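Local coordinates for protein prolyl oligopeptidase (PDB 5N4B) that cuts peptides on the C-terminal side of proline and joins peptide ends into macrocycles during biosynthesis of the amanitin toxins, at residues F201-I206 with L697-G702; A161-H164 with Y169-I172. The protein carries 1 engineered substitution. All coordinates share one frame; numbering follows the deposited sequence.

Interaction 1: residues F201-I206 with L697-G702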
# COMPACT_ATOMS: atom_id res chain seq x y z
N PHE A 201 12.26 -3.95 14.76
CA PHE A 201 10.97 -4.44 14.31
C PHE A 201 10.74 -4.03 12.86
O PHE A 201 10.91 -2.86 12.48
CB PHE A 201 9.89 -3.82 15.21
CG PHE A 201 8.45 -3.98 14.72
CD1 PHE A 201 7.93 -5.21 14.47
CD2 PHE A 201 7.63 -2.88 14.55
CE1 PHE A 201 6.61 -5.35 14.01
CE2 PHE A 201 6.32 -3.01 14.14
CZ PHE A 201 5.81 -4.24 13.88
N LYS A 202 10.29 -4.98 12.04
CA LYS A 202 10.00 -4.69 10.66
C LYS A 202 9.22 -5.83 10.03
O LYS A 202 9.45 -7.00 10.35
CB LYS A 202 11.31 -4.50 9.87
CG LYS A 202 11.24 -3.72 8.57
CD LYS A 202 12.63 -3.54 7.97
CE LYS A 202 12.59 -2.58 6.85
NZ LYS A 202 13.99 -2.24 6.37
N PHE A 203 8.30 -5.48 9.12
CA PHE A 203 7.61 -6.41 8.21
C PHE A 203 6.68 -7.40 8.90
O PHE A 203 6.45 -8.50 8.37
CB PHE A 203 8.59 -7.14 7.27
CG PHE A 203 9.36 -6.24 6.33
CD1 PHE A 203 8.75 -5.20 5.68
CD2 PHE A 203 10.70 -6.46 6.10
CE1 PHE A 203 9.48 -4.41 4.79
CE2 PHE A 203 11.43 -5.67 5.20
CZ PHE A 203 10.79 -4.63 4.58
N SER A 204 6.11 -7.06 10.03
CA SER A 204 4.99 -7.84 10.57
C SER A 204 4.04 -6.91 11.30
O SER A 204 4.29 -5.72 11.46
CB SER A 204 5.44 -8.99 11.50
OG SER A 204 5.69 -8.56 12.85
N THR A 205 2.91 -7.48 11.70
CA THR A 205 1.98 -6.85 12.62
C THR A 205 2.46 -7.04 14.06
O THR A 205 3.41 -7.79 14.33
CB THR A 205 0.59 -7.50 12.43
OG1 THR A 205 0.71 -8.92 12.45
CG2 THR A 205 -0.02 -7.06 11.09
N ILE A 206 1.79 -6.35 14.99
CA ILE A 206 1.94 -6.57 16.42
C ILE A 206 0.75 -7.40 16.87
O ILE A 206 -0.40 -6.96 16.71
CB ILE A 206 1.98 -5.24 17.18
CG1 ILE A 206 3.20 -4.41 16.78
CG2 ILE A 206 1.91 -5.44 18.67
CD1 ILE A 206 3.21 -3.04 17.26
N LEU A 697 13.51 9.60 4.67
CA LEU A 697 12.40 9.10 5.47
C LEU A 697 12.79 7.80 6.13
O LEU A 697 13.38 6.90 5.50
CB LEU A 697 11.22 8.88 4.53
CG LEU A 697 10.57 10.14 3.94
CD1 LEU A 697 9.52 9.69 2.92
CD2 LEU A 697 9.99 11.05 5.02
N GLY A 698 12.46 7.67 7.40
CA GLY A 698 12.59 6.39 8.07
C GLY A 698 11.58 5.41 7.51
O GLY A 698 10.59 5.75 6.87
N HIS A 699 11.86 4.14 7.72
CA HIS A 699 10.94 3.11 7.27
C HIS A 699 9.51 3.36 7.73
O HIS A 699 9.24 3.52 8.94
CB HIS A 699 11.41 1.74 7.78
CG HIS A 699 10.58 0.63 7.26
ND1 HIS A 699 9.83 -0.19 8.05
CD2 HIS A 699 10.37 0.23 5.98
CE1 HIS A 699 9.17 -1.05 7.29
NE2 HIS A 699 9.46 -0.80 6.03
N GLY A 700 8.61 3.35 6.77
CA GLY A 700 7.20 3.51 7.07
C GLY A 700 6.72 4.93 7.20
O GLY A 700 5.50 5.15 7.30
N MET A 701 7.62 5.90 7.13
CA MET A 701 7.26 7.28 7.40
C MET A 701 6.77 7.94 6.14
O MET A 701 7.24 7.66 5.03
CB MET A 701 8.48 8.05 7.92
CG MET A 701 8.92 7.59 9.28
SD MET A 701 10.32 8.51 9.93
CE MET A 701 9.62 10.13 10.24
N GLY A 702 5.87 8.88 6.34
CA GLY A 702 5.42 9.76 5.29
C GLY A 702 6.02 11.15 5.40
O GLY A 702 6.67 11.52 6.36
O HOH W 1 9.37 -1.10 10.91
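His699 reaches toward the loop after strand 198-201 and lays its imidazole ring against Lys202. Lys202 CE sits 3.6 Å from the centroid of the His699 ring, only 5° off the ring normal. This is a CH-pi contact over the face. Nearer the backbone, Lys202 CG touches His699 CE1 at 3.6 Å. The lysine can span the ring because its chain stays extended, with CG anti to the backbone N (chi1 -159°). Its ammonium runs on past the histidine to a salt bridge with Asp232 and a hydrogen bond with Asp168 O. Phe203 adds a smaller contact, with its CE1 3.8 Å from His699 NE2. The two ring planes stand at 80°. The Phe203 ring also has Lys202 CG over its centre, so the lysine chain packs on both aromatic rings. A water, in plane at the imidazole edge, lies 3.0 Å from His699 ND1 and donates to Phe201 O at 2.8 Å. His699 and Gly700 form the corners of a type II beta turn closed by Met701 N and Gly698 O. The contact joins the beta-propeller to the charge-relay histidine loop of the alpha/beta-hydrolase domain, at an interface between the two domains that characterise prolyl oligopeptidases.

Interaction 2: residues A161-H164 with Y169-I172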
# COMPACT_ATOMS: atom_id res chain seq x y z
N ALA A 161 4.67 1.41 17.34
CA ALA A 161 5.92 1.33 16.60
C ALA A 161 6.30 2.70 16.08
O ALA A 161 5.47 3.37 15.43
CB ALA A 161 5.79 0.34 15.44
N VAL A 162 7.54 3.10 16.32
CA VAL A 162 8.03 4.43 16.00
C VAL A 162 9.22 4.31 15.07
O VAL A 162 10.13 3.52 15.31
CB VAL A 162 8.43 5.16 17.27
CG1 VAL A 162 8.98 6.54 16.93
CG2 VAL A 162 7.20 5.28 18.21
N SER A 163 9.22 5.10 14.02
CA SER A 163 10.32 5.25 13.08
C SER A 163 10.84 6.68 13.16
O SER A 163 10.09 7.60 13.52
CB SER A 163 9.92 4.96 11.64
OG SER A 163 9.70 3.57 11.48
N HIS A 164 12.11 6.87 12.86
CA HIS A 164 12.75 8.17 12.80
C HIS A 164 13.41 8.37 11.46
O HIS A 164 13.80 7.42 10.80
CB HIS A 164 13.85 8.24 13.86
CG HIS A 164 13.32 8.13 15.25
ND1 HIS A 164 12.96 9.23 15.99
CD2 HIS A 164 13.04 7.05 16.01
CE1 HIS A 164 12.51 8.84 17.16
NE2 HIS A 164 12.53 7.52 17.20
N TYR A 169 14.55 0.47 10.57
CA TYR A 169 13.70 -0.37 11.40
C TYR A 169 12.86 0.52 12.31
O TYR A 169 13.14 1.71 12.48
CB TYR A 169 14.54 -1.33 12.30
CG TYR A 169 15.44 -2.22 11.45
CD1 TYR A 169 15.01 -3.44 10.96
CD2 TYR A 169 16.70 -1.81 11.11
CE1 TYR A 169 15.81 -4.22 10.14
CE2 TYR A 169 17.55 -2.61 10.33
CZ TYR A 169 17.07 -3.80 9.83
OH TYR A 169 17.90 -4.56 9.01
N SER A 170 11.86 -0.05 12.91
CA SER A 170 11.04 0.63 13.91
C SER A 170 11.31 0.08 15.29
O SER A 170 11.88 -1.00 15.47
CB SER A 170 9.55 0.48 13.61
OG SER A 170 9.25 0.99 12.32
N THR A 171 10.90 0.83 16.30
CA THR A 171 11.03 0.47 17.71
C THR A 171 9.64 0.50 18.33
O THR A 171 8.88 1.46 18.13
CB THR A 171 11.97 1.44 18.46
OG1 THR A 171 13.23 1.43 17.77
CG2 THR A 171 12.11 1.05 19.88
N ILE A 172 9.30 -0.57 19.04
CA ILE A 172 7.99 -0.67 19.68
C ILE A 172 8.14 -0.26 21.12
O ILE A 172 9.02 -0.76 21.85
CB ILE A 172 7.40 -2.08 19.58
CG1 ILE A 172 7.30 -2.54 18.12
CG2 ILE A 172 6.03 -2.08 20.24
CD1 ILE A 172 6.95 -4.04 18.01
O HOH W 2 12.79 3.58 15.90
O HOH W 3 13.12 4.18 11.50
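Residues 161-164 and 169-172 pair as an antiparallel hairpin, their strand segments running at 147° to each other. Val162 and Thr171 form the hydrogen-bonded pair. Val162 N gives a 2.8 Å bond to Thr171 O, and Thr171 N returns one of 3.0 Å to Val162 O. Ala161 and Ile172 are a non-hydrogen-bonded pair. There Ala161 CA makes a CA-H...O contact with Thr171 O at 3.3 Å. On the same face of the sheet, Ala161 CB packs against Ile172 CG1 at 4.2 Å, and Phe201 touches both residues. Val162 and Thr171 point to the other face. A water on the Thr171 side donates to Val162 O at 2.7 Å and also hydrogen-bonds to Thr171 OG1. Val162 O therefore takes both a backbone N-H and a water.

Toward the turn, Ser163 OG and Ser170 OG meet at 2.8 Å. Ser170 OG is anti to its carbonyl carbon (chi1 -58°), which sets it against the neighbouring strand. A second water bridges His164, at the end of its strand, and Tyr169, just before the other. It accepts from His164 N and donates to Tyr169 O at 2.7 Å. The hairpin thus changes character along its length. Apolar packing at Ala161 and Ile172 gives way to hydroxyls and water near the turn, and one of these hydroxyls, Ser163 OG, probably bonds to the backbone O of the charge-relay His699.

The two contacts lie side by side, with centres about 7 Å apart, and they touch directly. Phe201 O is 3.0 Å from Ser170 N, a probable backbone hydrogen bond that carries the sheet of interaction 2 into the 201-206 segment of interaction 1. The probable bond from Ser163 to the backbone of His699 is a second junction, 2.6 Å between Ser163 OG and His699 O. Met701 SD packs on His164 C at 3.4 Å. The 697-702 loop thus touches both the hairpin and Lys202. His699 and Asp662 belong to the charge relay, and the side chain of His699 lies about 8 Å from that of Asp662. The third triad position, Ala578, is an engineered substitution.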